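Local coordinates for protein amidohydrolase (Pseudomonas aeruginosa, PDB 2I5G) that probably acts as a metallodipeptidase of the membrane dipeptidase (peptidase M19) family, at residues 11-16 with 75-80; 155-160 with 167-172; 173-178 with 316-321; 206-211 with 237-242. The protein carries 2 engineered substitutions. All coordinates share one frame; numbering follows the deposited sequence.

Contact 1 of 4, residues 11-16 with 75-80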
loop_
_atom_site.group_PDB
_atom_site.type_symbol
_atom_site.label_atom_id
_atom_site.label_comp_id
_atom_site.label_asym_id
_atom_site.label_seq_id
_atom_site.Cartn_x
_atom_site.Cartn_y
_atom_site.Cartn_z
ATOM N N ILE A 11 -2.844 38.569 -7.638
ATOM C CA ILE A 11 -3.017 37.395 -6.798
ATOM C C ILE A 11 -1.889 36.444 -7.145
ATOM O O ILE A 11 -1.872 35.873 -8.233
ATOM C CB ILE A 11 -4.340 36.673 -7.098
ATOM C CG1 ILE A 11 -5.518 37.600 -6.814
ATOM C CG2 ILE A 11 -4.437 35.399 -6.266
ATOM C CD1 ILE A 11 -5.583 38.058 -5.380
ATOM N N VAL A 12 -0.930 36.287 -6.242
ATOM C CA VAL A 12 0.168 35.375 -6.516
ATOM C C VAL A 12 -0.025 34.135 -5.660
ATOM O O VAL A 12 -0.283 34.222 -4.457
ATOM C CB VAL A 12 1.561 36.041 -6.255
ATOM C CG1 VAL A 12 1.382 37.477 -5.779
ATOM C CG2 VAL A 12 2.374 35.224 -5.264
ATOM N N ILE A 13 0.077 32.979 -6.300
ATOM C CA ILE A 13 -0.107 31.708 -5.625
ATOM C C ILE A 13 0.992 30.744 -6.014
ATOM O O ILE A 13 1.475 30.777 -7.143
ATOM C CB ILE A 13 -1.474 31.099 -5.992
ATOM C CG1 ILE A 13 -2.588 31.958 -5.382
ATOM C CG2 ILE A 13 -1.553 29.650 -5.524
ATOM C CD1 ILE A 13 -3.986 31.469 -5.668
ATOM N N ASP A 14 1.390 29.893 -5.074
ATOM C CA ASP A 14 2.437 28.915 -5.334
ATOM C C ASP A 14 1.898 27.518 -5.115
ATOM O O ASP A 14 1.446 27.184 -4.025
ATOM C CB ASP A 14 3.641 29.159 -4.427
ATOM C CG ASP A 14 4.820 28.265 -4.771
ATOM O OD1 ASP A 14 5.931 28.536 -4.265
ATOM O OD2 ASP A 14 4.634 27.294 -5.543
ATOM N N GLY A 15 1.959 26.709 -6.165
ATOM C CA GLY A 15 1.455 25.350 -6.107
ATOM C C GLY A 15 2.125 24.395 -5.133
ATOM O O GLY A 15 1.536 23.373 -4.783
ATOM N N LEU A 16 3.346 24.697 -4.704
ATOM C CA LEU A 16 4.017 23.814 -3.767
ATOM C C LEU A 16 5.178 24.411 -2.991
ATOM O O LEU A 16 6.120 24.964 -3.565
ATOM C CB LEU A 16 4.525 22.563 -4.469
ATOM C CG LEU A 16 4.804 21.489 -3.416
ATOM C CD1 LEU A 16 3.568 20.609 -3.286
ATOM C CD2 LEU A 16 6.001 20.654 -3.796
ATOM N N ALA A 75 -12.425 32.046 -1.323
ATOM C CA ALA A 75 -12.830 33.278 -0.672
ATOM C C ALA A 75 -11.766 33.638 0.366
ATOM O O ALA A 75 -11.578 34.809 0.690
ATOM C CB ALA A 75 -14.174 33.096 -0.003
ATOM N N ASP A 76 -11.074 32.630 0.893
ATOM C CA ASP A 76 -10.021 32.888 1.872
ATOM C C ASP A 76 -8.835 33.541 1.149
ATOM O O ASP A 76 -8.052 34.287 1.747
ATOM C CB ASP A 76 -9.571 31.587 2.548
ATOM C CG ASP A 76 -10.662 30.966 3.413
ATOM O OD1 ASP A 76 -11.220 31.674 4.286
ATOM O OD2 ASP A 76 -10.957 29.765 3.227
ATOM N N ILE A 77 -8.719 33.256 -0.143
ATOM C CA ILE A 77 -7.645 33.813 -0.944
ATOM C C ILE A 77 -7.869 35.300 -1.172
ATOM O O ILE A 77 -6.940 36.093 -1.095
ATOM C CB ILE A 77 -7.548 33.089 -2.281
ATOM C CG1 ILE A 77 -7.270 31.610 -2.017
ATOM C CG2 ILE A 77 -6.452 33.698 -3.127
ATOM C CD1 ILE A 77 -6.938 30.811 -3.242
ATOM N N ARG A 78 -9.113 35.671 -1.442
ATOM C CA ARG A 78 -9.474 37.065 -1.660
ATOM C C ARG A 78 -9.309 37.812 -0.346
ATOM O O ARG A 78 -8.878 38.965 -0.323
ATOM C CB ARG A 78 -10.923 37.163 -2.159
ATOM C CG ARG A 78 -11.595 38.514 -1.923
ATOM C CD ARG A 78 -12.867 38.675 -2.758
ATOM N NE ARG A 78 -13.771 37.522 -2.678
ATOM C CZ ARG A 78 -14.532 37.213 -1.630
ATOM N NH1 ARG A 78 -14.518 37.970 -0.539
ATOM N NH2 ARG A 78 -15.320 36.144 -1.679
ATOM N N LYS A 79 -9.638 37.140 0.752
ATOM C CA LYS A 79 -9.517 37.745 2.070
ATOM C C LYS A 79 -8.051 38.020 2.402
ATOM O O LYS A 79 -7.698 39.113 2.846
ATOM C CB LYS A 79 -10.122 36.825 3.129
ATOM C CG LYS A 79 -10.007 37.378 4.535
ATOM C CD LYS A 79 -10.488 36.397 5.596
ATOM C CE LYS A 79 -11.982 36.121 5.480
ATOM N NZ LYS A 79 -12.442 35.139 6.507
ATOM N N ALA A 80 -7.201 37.026 2.179
ATOM C CA ALA A 80 -5.782 37.164 2.461
ATOM C C ALA A 80 -5.165 38.338 1.701
ATOM O O ALA A 80 -4.363 39.097 2.248
ATOM C CB ALA A 80 -5.061 35.878 2.107
#
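I77 lies opposite both I11 and I13; its CG2 touches both, while its CD1 reaches only I13. The CG2 methyl meets CG2 of I11 at 4.1 Å, and CD1 reaches CD1 of I13 at 3.9 Å. The side chains of I13 and I77 cross at about a right angle, with the two CD1 methyls the nearest atoms. I13 sets CG1 beside its backbone N (chi1 -68°) and then extends (chi2 180°), which carries CD1 out from the strand to the helix. With 115 Å² buried in all and no hydrogen bond across, this is a small, purely apolar contact.

The family belongs to the TIM-barrel clan, and here strand 13-17 of the parallel sheet is covered by helix 74-82. Helix 304-323 shares the cover, with V316 touching both I11 and I13. Beyond the apolar part the chain turns a corner at G15. There D14 forms an Asx turn, OD2 accepting from L16 N at 3.0 Å from above the carboxylate plane.

The other side of the helix is looser. R78 has its CA nearest I11, 8.3 Å away, yet its CB points away from residues 11-16, and both it and K79 are exposed to solvent.

Contact 2 of 4, residues 155-160 with 167-172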
loop_
_atom_site.group_PDB
_atom_site.type_symbol
_atom_site.label_atom_id
_atom_site.label_comp_id
_atom_site.label_asym_id
_atom_site.label_seq_id
_atom_site.Cartn_x
_atom_site.Cartn_y
_atom_site.Cartn_z
ATOM N N CYS A 155 -6.971 16.309 -6.821
ATOM C CA CYS A 155 -6.020 15.228 -7.068
ATOM C C CYS A 155 -4.740 15.782 -7.682
ATOM O O CYS A 155 -4.779 16.489 -8.693
ATOM C CB CYS A 155 -6.624 14.199 -8.021
ATOM S SG CYS A 155 -8.094 13.342 -7.403
ATOM N N ASP A 156 -3.610 15.456 -7.068
ATOM C CA ASP A 156 -2.308 15.914 -7.538
ATOM C C ASP A 156 -1.536 14.694 -8.033
ATOM O O ASP A 156 -1.640 13.606 -7.451
ATOM C CB ASP A 156 -1.563 16.618 -6.396
ATOM C CG ASP A 156 -0.217 17.182 -6.827
ATOM O OD1 ASP A 156 -0.133 17.753 -7.937
ATOM O OD2 ASP A 156 0.751 17.068 -6.046
ATOM N N LEU A 157 -0.763 14.875 -9.106
ATOM C CA LEU A 157 -0.020 13.768 -9.698
ATOM C C LEU A 157 1.439 14.037 -10.032
ATOM O O LEU A 157 2.055 13.264 -10.767
ATOM C CB LEU A 157 -0.731 13.309 -10.967
ATOM C CG LEU A 157 -2.205 12.922 -10.838
ATOM C CD1 LEU A 157 -2.817 12.882 -12.222
ATOM C CD2 LEU A 157 -2.353 11.582 -10.126
ATOM N N SER A 158 2.005 15.111 -9.497
ATOM C CA SER A 158 3.406 15.431 -9.782
ATOM C C SER A 158 4.380 14.264 -9.576
ATOM O O SER A 158 5.244 14.018 -10.416
ATOM C CB SER A 158 3.865 16.626 -8.934
ATOM O OG SER A 158 3.199 17.815 -9.321
ATOM N N HIS A 159 4.233 13.551 -8.463
ATOM C CA HIS A 159 5.121 12.435 -8.133
ATOM C C HIS A 159 4.556 11.055 -8.498
ATOM O O HIS A 159 5.183 10.030 -8.224
ATOM C CB HIS A 159 5.468 12.482 -6.634
ATOM C CG HIS A 159 6.269 13.687 -6.229
ATOM N ND1 HIS A 159 7.647 13.690 -6.201
ATOM C CD2 HIS A 159 5.884 14.928 -5.840
ATOM C CE1 HIS A 159 8.077 14.877 -5.809
ATOM N NE2 HIS A 159 7.027 15.646 -5.583
ATOM N N VAL A 160 3.378 11.026 -9.120
ATOM C CA VAL A 160 2.769 9.759 -9.512
ATOM C C VAL A 160 3.285 9.299 -10.884
ATOM O O VAL A 160 3.566 10.117 -11.761
ATOM C CB VAL A 160 1.225 9.866 -9.559
ATOM C CG1 VAL A 160 0.620 8.510 -9.908
ATOM C CG2 VAL A 160 0.694 10.346 -8.217
ATOM N N GLU A 167 -4.820 6.993 -15.493
ATOM C CA GLU A 167 -6.081 6.443 -15.006
ATOM C C GLU A 167 -6.791 7.461 -14.126
ATOM O O GLU A 167 -8.008 7.621 -14.203
ATOM C CB GLU A 167 -5.830 5.145 -14.235
ATOM C CG GLU A 167 -5.423 3.986 -15.133
ATOM C CD GLU A 167 -4.926 2.775 -14.366
ATOM O OE1 GLU A 167 -5.655 2.271 -13.492
ATOM O OE2 GLU A 167 -3.800 2.315 -14.643
ATOM N N VAL A 168 -6.023 8.165 -13.304
ATOM C CA VAL A 168 -6.590 9.177 -12.422
ATOM C C VAL A 168 -7.214 10.327 -13.224
ATOM O O VAL A 168 -8.283 10.828 -12.876
ATOM C CB VAL A 168 -5.506 9.739 -11.453
ATOM C CG1 VAL A 168 -6.062 10.915 -10.648
ATOM C CG2 VAL A 168 -5.041 8.638 -10.515
ATOM N N ILE A 169 -6.555 10.746 -14.298
ATOM C CA ILE A 169 -7.093 11.834 -15.108
ATOM C C ILE A 169 -8.419 11.419 -15.744
ATOM O O ILE A 169 -9.351 12.222 -15.859
ATOM C CB ILE A 169 -6.115 12.241 -16.238
ATOM C CG1 ILE A 169 -4.791 12.723 -15.634
ATOM C CG2 ILE A 169 -6.751 13.332 -17.106
ATOM C CD1 ILE A 169 -3.718 13.014 -16.654
ATOM N N LEU A 170 -8.492 10.157 -16.150
ATOM C CA LEU A 170 -9.677 9.606 -16.793
ATOM C C LEU A 170 -10.804 9.278 -15.814
ATOM O O LEU A 170 -11.962 9.200 -16.204
ATOM C CB LEU A 170 -9.278 8.340 -17.557
ATOM C CG LEU A 170 -9.167 8.326 -19.087
ATOM C CD1 LEU A 170 -8.832 9.699 -19.639
ATOM C CD2 LEU A 170 -8.110 7.303 -19.477
ATOM N N GLU A 171 -10.460 9.098 -14.543
ATOM C CA GLU A 171 -11.434 8.741 -13.511
ATOM C C GLU A 171 -12.071 9.912 -12.760
ATOM O O GLU A 171 -13.256 9.868 -12.436
ATOM C CB GLU A 171 -10.770 7.775 -12.516
ATOM C CG GLU A 171 -11.480 7.574 -11.175
ATOM C CD GLU A 171 -12.701 6.680 -11.265
ATOM O OE1 GLU A 171 -12.599 5.577 -11.843
ATOM O OE2 GLU A 171 -13.762 7.077 -10.739
ATOM N N SER A 172 -11.299 10.958 -12.480
ATOM C CA SER A 172 -11.847 12.093 -11.743
ATOM C C SER A 172 -12.813 12.897 -12.589
ATOM O O SER A 172 -12.619 13.053 -13.797
ATOM C CB SER A 172 -10.736 13.017 -11.253
ATOM O OG SER A 172 -10.213 13.770 -12.327
#
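L157 overlaps V168 with the forked end of its side chain, the two reaching toward each other tip to tip. CD2 of L157 sits 3.8 Å from CG1 of V168 and 4.0 Å from its CG2, so one leucine methyl is met by both valine branches. The other methyl, CD1, lies 3.9 Å from CG1 of I169. The I169 side chain lies at a slant to that of L157, and it is the CG1 methylene, not the terminal CD1, that comes closest. CB of C155 adds a lighter touch on CG1 of V168 at 4.2 Å. In L157, CG lies beside the backbone N (chi1 -55°), which turns the fork toward the helix.

Helix 162-171 thus packs on the strand it follows, 154-156, and on the type I turn L157 to V160, as in a beta-alpha unit of a TIM-barrel-clan protein; the next strand, 177-181, bonds C155 and L157 through the backbone of C177. D156 points its CB away from the helix, and its OD1 accepts from S179 N. H159 bonds H180 through their NE2 atoms. E167 of the same helix forms a salt bridge with R133 of the second subunit.

Across the contact itself no hydrogen bond is made. Its 187 Å² of buried surface is aliphatic in its close approaches, so cohesion here comes from dispersion and the exclusion of water.

Contact 3 of 4, residues 173-178 with 316-321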
loop_
_atom_site.group_PDB
_atom_site.type_symbol
_atom_site.label_atom_id
_atom_site.label_comp_id
_atom_site.label_asym_id
_atom_site.label_seq_id
_atom_site.Cartn_x
_atom_site.Cartn_y
_atom_site.Cartn_z
ATOM N N LYS A 173 -13.850 13.410 -11.938
ATOM C CA LYS A 173 -14.874 14.213 -12.600
ATOM C C LYS A 173 -14.581 15.688 -12.377
ATOM O O LYS A 173 -15.356 16.566 -12.758
ATOM C CB LYS A 173 -16.250 13.850 -12.044
ATOM C CG LYS A 173 -16.651 12.427 -12.379
ATOM C CD LYS A 173 -17.874 11.984 -11.627
ATOM C CE LYS A 173 -18.194 10.555 -11.998
ATOM N NZ LYS A 173 -19.312 10.011 -11.196
ATOM N N LYS A 174 -13.444 15.941 -11.744
ATOM C CA LYS A 174 -12.992 17.287 -11.450
ATOM C C LYS A 174 -11.545 17.368 -11.894
ATOM O O LYS A 174 -10.794 16.395 -11.780
ATOM C CB LYS A 174 -13.088 17.570 -9.949
ATOM C CG LYS A 174 -14.498 17.807 -9.436
ATOM C CD LYS A 174 -15.093 19.086 -10.011
ATOM C CE LYS A 174 -16.329 19.490 -9.227
ATOM N NZ LYS A 174 -16.903 20.799 -9.659
ATOM N N PRO A 175 -11.129 18.533 -12.405
ATOM C CA PRO A 175 -9.757 18.724 -12.869
ATOM C C PRO A 175 -8.720 18.227 -11.866
ATOM O O PRO A 175 -8.895 18.377 -10.658
ATOM C CB PRO A 175 -9.675 20.234 -13.073
ATOM C CG PRO A 175 -11.073 20.593 -13.458
ATOM C CD PRO A 175 -11.890 19.792 -12.484
ATOM N N VAL A 176 -7.655 17.614 -12.369
ATOM C CA VAL A 176 -6.569 17.152 -11.511
ATOM C C VAL A 176 -5.360 18.011 -11.878
ATOM O O VAL A 176 -5.443 18.849 -12.781
ATOM C CB VAL A 176 -6.248 15.665 -11.732
ATOM C CG1 VAL A 176 -7.464 14.818 -11.357
ATOM C CG2 VAL A 176 -5.845 15.429 -13.170
ATOM N N CYS A 177 -4.235 17.816 -11.206
ATOM C CA CYS A 177 -3.090 18.657 -11.513
ATOM C C CYS A 177 -1.735 18.036 -11.247
ATOM O O CYS A 177 -1.622 16.997 -10.592
ATOM C CB CYS A 177 -3.176 19.939 -10.689
ATOM S SG CYS A 177 -2.969 19.633 -8.892
ATOM N N TYR A 178 -0.716 18.697 -11.789
ATOM C CA TYR A 178 0.679 18.341 -11.580
ATOM C C TYR A 178 1.155 19.626 -10.911
ATOM O O TYR A 178 1.787 20.467 -11.552
ATOM C CB TYR A 178 1.441 18.154 -12.893
ATOM C CG TYR A 178 1.157 16.874 -13.649
ATOM C CD1 TYR A 178 1.078 15.648 -12.989
ATOM C CD2 TYR A 178 1.005 16.887 -15.037
ATOM C CE1 TYR A 178 0.853 14.464 -13.692
ATOM C CE2 TYR A 178 0.782 15.713 -15.749
ATOM C CZ TYR A 178 0.708 14.505 -15.071
ATOM O OH TYR A 178 0.492 13.344 -15.778
ATOM N N VAL A 316 -6.541 29.910 -8.944
ATOM C CA VAL A 316 -7.803 30.220 -8.292
ATOM C C VAL A 316 -9.002 29.623 -9.032
ATOM O O VAL A 316 -9.895 29.050 -8.410
ATOM C CB VAL A 316 -7.996 31.748 -8.156
ATOM C CG1 VAL A 316 -9.335 32.045 -7.502
ATOM C CG2 VAL A 316 -6.867 32.341 -7.326
ATOM N N ARG A 317 -9.009 29.747 -10.356
ATOM C CA ARG A 317 -10.102 29.226 -11.176
ATOM C C ARG A 317 -10.312 27.713 -11.064
ATOM O O ARG A 317 -11.452 27.244 -11.023
ATOM C CB ARG A 317 -9.884 29.609 -12.641
ATOM C CG ARG A 317 -10.901 29.006 -13.595
ATOM C CD ARG A 317 -10.944 29.766 -14.911
ATOM N NE ARG A 317 -11.390 31.146 -14.717
ATOM C CZ ARG A 317 -12.595 31.492 -14.271
ATOM N NH1 ARG A 317 -13.493 30.561 -13.967
ATOM N NH2 ARG A 317 -12.902 32.773 -14.120
ATOM N N VAL A 318 -9.225 26.949 -11.011
ATOM C CA VAL A 318 -9.341 25.497 -10.905
ATOM C C VAL A 318 -9.733 25.064 -9.489
ATOM O O VAL A 318 -10.516 24.130 -9.310
ATOM C CB VAL A 318 -8.025 24.797 -11.298
ATOM C CG1 VAL A 318 -6.973 25.010 -10.225
ATOM C CG2 VAL A 318 -8.279 23.327 -11.518
ATOM N N LEU A 319 -9.187 25.741 -8.485
ATOM C CA LEU A 319 -9.514 25.424 -7.102
ATOM C C LEU A 319 -10.976 25.744 -6.861
ATOM O O LEU A 319 -11.637 25.092 -6.060
ATOM C CB LEU A 319 -8.641 26.230 -6.137
ATOM C CG LEU A 319 -7.203 25.719 -6.003
ATOM C CD1 LEU A 319 -6.389 26.651 -5.134
ATOM C CD2 LEU A 319 -7.229 24.318 -5.412
ATOM N N ARG A 320 -11.477 26.757 -7.561
ATOM C CA ARG A 320 -12.870 27.155 -7.423
ATOM C C ARG A 320 -13.720 26.044 -8.024
ATOM O O ARG A 320 -14.754 25.652 -7.472
ATOM C CB ARG A 320 -13.116 28.470 -8.164
ATOM C CG ARG A 320 -14.529 29.012 -8.034
ATOM C CD ARG A 320 -14.705 30.260 -8.895
ATOM N NE ARG A 320 -13.865 31.371 -8.447
ATOM C CZ ARG A 320 -14.076 32.069 -7.334
ATOM N NH1 ARG A 320 -15.107 31.774 -6.549
ATOM N NH2 ARG A 320 -13.257 33.062 -6.999
ATOM N N ASP A 321 -13.260 25.533 -9.161
ATOM C CA ASP A 321 -13.953 24.460 -9.854
ATOM C C ASP A 321 -14.031 23.232 -8.951
ATOM O O ASP A 321 -15.116 22.747 -8.647
ATOM C CB ASP A 321 -13.204 24.084 -11.136
ATOM C CG ASP A 321 -14.030 23.206 -12.066
ATOM O OD1 ASP A 321 -14.894 22.448 -11.578
ATOM O OD2 ASP A 321 -13.803 23.269 -13.294
#
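K174 and D321 meet at a slant, with the ammonium group of the lysine brought to two oxygens of the same aspartate residue. NZ of K174 lies 2.8 Å from the backbone O of D321 and 3.2 Å from its carboxylate OD1, the latter pair being a salt bridge. The two acceptors are approached differently. OD1 is met nearly head-on, in line with its C-O bond, whereas the carbonyl O is met at a C=O...N angle of 138° with NZ lifted above the carbonyl plane. A bend at the second torsion of K174 (chi2 -66°) folds the chain toward the helix, after which it runs extended to NZ.

P175 stands at about a right angle to D321. Its CG lies 3.8 Å from OD2, the carboxylate oxygen that K174 does not bond. D321 presents this group because its CG is anti to the backbone N (chi1 -167°). One turn back along the helix, CG2 of V318 packs on CB of P175 at 3.7 Å, the nearest apolar approach between the segments.

The contact joins the loop leading into strand 177-181 to helix 304-323 near its C-terminal end, within a TIM-barrel protein. M154 of strand 154-156 also touches V318, and V322 of the same helix touches P175.

An apolar pair, with V318 buried, is thus bordered by a charged pair between two partly exposed residues. Holding a carbonyl O close to the helix's C-terminus as well as a carboxylate, the lysine ammonium would be expected to stay protonated.

Contact 4 of 4, residues 206-211 with 237-242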
loop_
_atom_site.group_PDB
_atom_site.type_symbol
_atom_site.label_atom_id
_atom_site.label_comp_id
_atom_site.label_asym_id
_atom_site.label_seq_id
_atom_site.Cartn_x
_atom_site.Cartn_y
_atom_site.Cartn_z
ATOM N N GLY A 206 -7.294 19.538 -17.291
ATOM C CA GLY A 206 -6.324 19.544 -16.209
ATOM C C GLY A 206 -5.550 20.838 -16.032
ATOM O O GLY A 206 -5.688 21.784 -16.816
ATOM N N PHE A 207 -4.723 20.876 -14.991
ATOM C CA PHE A 207 -3.926 22.054 -14.680
ATOM C C PHE A 207 -2.479 21.632 -14.486
ATOM O O PHE A 207 -2.208 20.491 -14.111
ATOM C CB PHE A 207 -4.455 22.702 -13.396
ATOM C CG PHE A 207 -3.840 24.033 -13.091
ATOM C CD1 PHE A 207 -4.184 25.159 -13.832
ATOM C CD2 PHE A 207 -2.885 24.156 -12.087
ATOM C CE1 PHE A 207 -3.582 26.387 -13.577
ATOM C CE2 PHE A 207 -2.280 25.376 -11.827
ATOM C CZ PHE A 207 -2.624 26.493 -12.569
ATOM N N VAL A 208 -1.547 22.543 -14.737
ATOM C CA VAL A 208 -0.130 22.227 -14.580
ATOM C C VAL A 208 0.682 23.353 -13.957
ATOM O O VAL A 208 0.799 24.433 -14.530
ATOM C CB VAL A 208 0.533 21.897 -15.930
ATOM C CG1 VAL A 208 2.043 21.714 -15.733
ATOM C CG2 VAL A 208 -0.105 20.650 -16.537
ATOM N N GLY A 209 1.243 23.089 -12.781
ATOM C CA GLY A 209 2.075 24.077 -12.116
ATOM C C GLY A 209 3.529 23.737 -12.417
ATOM O O GLY A 209 3.999 22.645 -12.081
ATOM N N VAL A 210 4.243 24.657 -13.064
ATOM C CA VAL A 210 5.642 24.432 -13.413
ATOM C C VAL A 210 6.535 24.710 -12.216
ATOM O O VAL A 210 6.378 25.723 -11.537
ATOM C CB VAL A 210 6.080 25.330 -14.582
ATOM C CG1 VAL A 210 7.471 24.955 -15.030
ATOM C CG2 VAL A 210 5.103 25.194 -15.731
ATOM N N THR A 211 7.471 23.799 -11.964
ATOM C CA THR A 211 8.395 23.920 -10.840
ATOM C C THR A 211 9.779 24.391 -11.283
ATOM O O THR A 211 10.043 24.532 -12.477
ATOM C CB THR A 211 8.547 22.572 -10.104
ATOM O OG1 THR A 211 9.270 22.776 -8.885
ATOM C CG2 THR A 211 9.302 21.565 -10.975
ATOM N N ASN A 237 3.159 26.392 -24.075
ATOM C CA ASN A 237 3.054 26.178 -25.512
ATOM C C ASN A 237 2.211 24.940 -25.827
ATOM O O ASN A 237 1.656 24.821 -26.921
ATOM C CB ASN A 237 4.448 26.025 -26.122
ATOM C CG ASN A 237 4.408 25.570 -27.576
ATOM O OD1 ASN A 237 3.824 26.232 -28.433
ATOM N ND2 ASN A 237 5.036 24.432 -27.855
ATOM N N ILE A 238 2.116 24.022 -24.865
ATOM C CA ILE A 238 1.344 22.788 -25.034
ATOM C C ILE A 238 0.025 22.860 -24.275
ATOM O O ILE A 238 -1.041 22.560 -24.811
ATOM C CB ILE A 238 2.133 21.571 -24.498
ATOM C CG1 ILE A 238 3.463 21.450 -25.237
ATOM C CG2 ILE A 238 1.317 20.294 -24.657
ATOM C CD1 ILE A 238 4.407 20.453 -24.615
ATOM N N VAL A 239 0.127 23.258 -23.013
ATOM C CA VAL A 239 -1.010 23.376 -22.100
ATOM C C VAL A 239 -1.990 24.528 -22.394
ATOM O O VAL A 239 -3.203 24.374 -22.253
ATOM C CB VAL A 239 -0.488 23.520 -20.635
ATOM C CG1 VAL A 239 -1.600 23.989 -19.711
ATOM C CG2 VAL A 239 0.078 22.193 -20.159
ATOM N N GLY A 240 -1.468 25.681 -22.792
ATOM C CA GLY A 240 -2.337 26.814 -23.055
ATOM C C GLY A 240 -2.322 27.778 -21.880
ATOM O O GLY A 240 -1.956 27.392 -20.767
ATOM N N GLU A 241 -2.743 29.021 -22.104
ATOM C CA GLU A 241 -2.717 30.014 -21.039
ATOM C C GLU A 241 -3.740 29.873 -19.933
ATOM O O GLU A 241 -3.726 30.652 -18.988
ATOM C CB GLU A 241 -2.808 31.424 -21.616
ATOM C CG GLU A 241 -4.004 31.677 -22.498
ATOM C CD GLU A 241 -4.099 33.130 -22.906
ATOM O OE1 GLU A 241 -4.512 33.951 -22.064
ATOM O OE2 GLU A 241 -3.745 33.453 -24.061
ATOM N N ASP A 242 -4.620 28.887 -20.025
ATOM C CA ASP A 242 -5.624 28.716 -18.983
ATOM C C ASP A 242 -5.365 27.540 -18.040
ATOM O O ASP A 242 -6.020 27.420 -17.006
ATOM C CB ASP A 242 -7.008 28.585 -19.615
ATOM C CG ASP A 242 -7.555 29.919 -20.105
ATOM O OD1 ASP A 242 -8.580 29.910 -20.821
ATOM O OD2 ASP A 242 -6.971 30.973 -19.766
#
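V208 and V239 touch through one methyl each, CG2 to CG2 at 3.9 Å, with their side chains set at a slant. Both valines adopt the same rotamer: CG1 is anti to the backbone N (chi1 174° in V208 and 166° in V239), and CG2 therefore lies beside N, anti to the carbonyl carbon. In each case the CB points toward the partner segment, and it is this CG2 branch that makes the contact. The nearest CA atoms across the segments belong to the same two residues, 7.7 Å apart.

F207, one residue earlier on the strand, starts in the opposite direction. Its CB points away from the helix, with CG anti to the backbone N, but the ring extends far enough for CD1 to come within 4.3 Å of the backbone O of D242. That oxygen sits at the ring edge, near the ring plane. The CB of D242 points away from residues 206-211, and only its backbone O comes near.

Between V239 and D242 the helix stops at G240, whose positive phi (101°) would press a CB against the carbonyl O of V239; these backbone angles by themselves call for glycine.

The contact belongs to a beta-alpha-beta unit in which strand 207-210 is followed by helix 225-239 and then strand 244-246, its parallel neighbour. V235 of that helix and I201 of helix 195-203 also touch V208, whereas the F207 ring meets W315 of helix 304-323.

Overall arrangement
Contacts 1, 2 and 3 follow in series along the chain, and contact 4 is nested inside the long loop closed by contact 3. Contacts 1 and 2 reach the same parallel sheet, though their centres lie 23 Å apart. Contacts 3 and 4 use neighbouring parallel strands, 177-181 and 207-210, with centres 12 Å apart. Contact 3 is the one that touches all the others. Its helix 304-323 meets contact 1 through V316, its strand probably bonds the backbone of contact 2 at C155 and L157, and Y178 O probably accepts from G209 N of contact 4. Contact 3 thus links the others, through its helix on one hand and its strand on the other.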